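Local coordinates for protein EvdO2 (Micromonospora carbonacea, PDB 4XAB) that probably catalyses an oxidative cyclization in orthosomycin biosynthesis, as a metal-dependent oxygenase of the phytanoyl-CoA dioxygenase family, at residues A[160-165]-A[197-202]. Sequence-based numbering, arbitrary orientation. Where two conformers were deposited one is given.
Sequences LHYLPG and VACPLA
Tyr162 and Val197 form an antiparallel hydrogen-bonded pair. Tyr162 N donates to Val197 O at 2.9 Å, and Val197 N returns a bond to Tyr162 O. Cys199 N adds a third, 3.0 Å from Leu160 O and nearly along the carbonyl axis. A water continues the pairing, accepting from Leu160 N and donating to Cys199 O. On one face of the sheet, His161 CG is anti to the carbonyl carbon (chi1 -55°). Ala198 CB sits over its imidazole, toward the rim, 3.6 Å from His161 ND1, a CH-pi contact. The opposite face carries Tyr162 and Val197. Beside them Cys199 SG lies in the phenol plane, at the ring edge, 3.7 Å from Tyr162 CD1. The Pro164 and Val197 side chains cross obliquely. Further out, Tyr162 OH bonds His209 ND1 and its ring stacks on Phe23, while His161 meets Tyr216 edge-to-face. An alanine at His161 removes the imidazole, and would probably loosen the packing of Ala198 and Tyr216. Strand 160-162 is central between 197-198 and 215-217, the latter carrying nickel ligand His215. The Leu160 side chain is about 7 Å from the nickel. Backbone bonds join these strands of the double-stranded beta helix; CH-pi packs the His161 face, sulfur-aromatic and apolar contacts the Tyr162 side.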
loop_
_atom_site.group_PDB
_atom_site.type_symbol
_atom_site.label_atom_id
_atom_site.label_comp_id
_atom_site.label_asym_id
_atom_site.label_seq_id
_atom_site.Cartn_x
_atom_site.Cartn_y
_atom_site.Cartn_z
ATOM N N LEU A 160 4.653 -0.320 -7.797
ATOM C CA LEU A 160 3.232 -0.257 -8.118
ATOM C C LEU A 160 3.000 0.299 -9.514
ATOM O O LEU A 160 3.765 1.127 -10.007
ATOM C CB LEU A 160 2.486 0.615 -7.095
ATOM C CG LEU A 160 2.548 0.075 -5.661
ATOM C CD1 LEU A 160 1.675 0.875 -4.708
ATOM C CD2 LEU A 160 2.152 -1.378 -5.642
ATOM N N HIS A 161 1.919 -0.167 -10.121
ATOM C CA HIS A 161 1.410 0.330 -11.384
ATOM C C HIS A 161 -0.027 0.751 -11.141
ATOM O O HIS A 161 -0.739 0.081 -10.397
ATOM C CB HIS A 161 1.429 -0.747 -12.472
ATOM C CG HIS A 161 2.768 -1.384 -12.694
ATOM N ND1 HIS A 161 3.345 -1.478 -13.943
ATOM C CD2 HIS A 161 3.607 -2.025 -11.845
ATOM C CE1 HIS A 161 4.498 -2.118 -13.848
ATOM N NE2 HIS A 161 4.682 -2.459 -12.584
ATOM N N TYR A 162 -0.463 1.814 -11.800
ATOM C CA TYR A 162 -1.832 2.309 -11.639
ATOM C C TYR A 162 -2.614 2.414 -12.936
ATOM O O TYR A 162 -2.035 2.541 -14.009
ATOM C CB TYR A 162 -1.814 3.697 -11.001
ATOM C CG TYR A 162 -1.253 3.727 -9.618
ATOM C CD1 TYR A 162 0.015 4.232 -9.378
ATOM C CD2 TYR A 162 -1.992 3.273 -8.547
ATOM C CE1 TYR A 162 0.522 4.289 -8.106
ATOM C CE2 TYR A 162 -1.494 3.304 -7.284
ATOM C CZ TYR A 162 -0.228 3.812 -7.059
ATOM O OH TYR A 162 0.268 3.859 -5.776
ATOM N N LEU A 163 -3.944 2.394 -12.822
ATOM C CA LEU A 163 -4.808 2.769 -13.939
ATOM C C LEU A 163 -5.252 4.211 -13.753
ATOM O O LEU A 163 -6.143 4.477 -12.948
ATOM C CB LEU A 163 -6.040 1.858 -14.028
ATOM C CG LEU A 163 -6.909 2.197 -15.240
ATOM C CD1 LEU A 163 -6.237 1.703 -16.502
ATOM C CD2 LEU A 163 -8.319 1.615 -15.111
ATOM N N PRO A 164 -4.625 5.154 -14.480
ATOM C CA PRO A 164 -4.951 6.571 -14.291
ATOM C C PRO A 164 -6.428 6.853 -14.511
ATOM O O PRO A 164 -6.993 6.412 -15.516
ATOM C CB PRO A 164 -4.107 7.280 -15.358
ATOM C CG PRO A 164 -2.977 6.330 -15.651
ATOM C CD PRO A 164 -3.590 4.956 -15.518
ATOM N N GLY A 165 -7.031 7.579 -13.576
ATOM C CA GLY A 165 -8.408 7.995 -13.722
ATOM C C GLY A 165 -9.387 6.952 -13.235
ATOM O O GLY A 165 -10.589 7.211 -13.167
ATOM N N VAL A 197 0.290 2.716 -15.764
ATOM C CA VAL A 197 1.452 3.573 -15.610
ATOM C C VAL A 197 2.251 3.115 -14.391
ATOM O O VAL A 197 1.687 2.943 -13.321
ATOM C CB VAL A 197 1.023 5.056 -15.466
ATOM C CG1 VAL A 197 2.218 5.908 -15.137
ATOM C CG2 VAL A 197 0.361 5.538 -16.760
ATOM N N ALA A 198 3.560 2.903 -14.550
ATOM C CA ALA A 198 4.374 2.410 -13.437
ATOM C C ALA A 198 4.977 3.557 -12.657
ATOM O O ALA A 198 5.270 4.602 -13.228
ATOM C CB ALA A 198 5.491 1.474 -13.943
ATOM N N CYS A 199 5.193 3.330 -11.363
ATOM C CA CYS A 199 5.714 4.354 -10.467
ATOM C C CYS A 199 6.966 3.909 -9.724
ATOM O O CYS A 199 6.919 3.636 -8.519
ATOM C CB CYS A 199 4.632 4.762 -9.462
ATOM S SG CYS A 199 3.308 5.681 -10.257
ATOM N N PRO A 200 8.103 3.851 -10.435
ATOM C CA PRO A 200 9.340 3.546 -9.714
ATOM C C PRO A 200 9.692 4.658 -8.726
ATOM O O PRO A 200 9.278 5.807 -8.910
ATOM C CB PRO A 200 10.375 3.434 -10.833
ATOM C CG PRO A 200 9.575 3.057 -12.048
ATOM C CD PRO A 200 8.317 3.878 -11.892
ATOM N N LEU A 201 10.425 4.293 -7.679
ATOM C CA LEU A 201 10.780 5.201 -6.595
ATOM C C LEU A 201 12.193 4.954 -6.135
ATOM O O LEU A 201 12.702 3.838 -6.235
ATOM C CB LEU A 201 9.855 5.024 -5.396
ATOM C CG LEU A 201 8.376 5.325 -5.635
ATOM C CD1 LEU A 201 7.591 4.920 -4.411
ATOM C CD2 LEU A 201 8.137 6.811 -5.963
ATOM N N ALA A 202 12.811 6.001 -5.607
ATOM C CA ALA A 202 14.068 5.864 -4.889
ATOM C C ALA A 202 13.732 5.666 -3.410
ATOM O O ALA A 202 12.590 5.920 -3.001
ATOM C CB ALA A 202 14.931 7.100 -5.103
HETATM O O HOH W 1 5.779 2.061 -6.553
#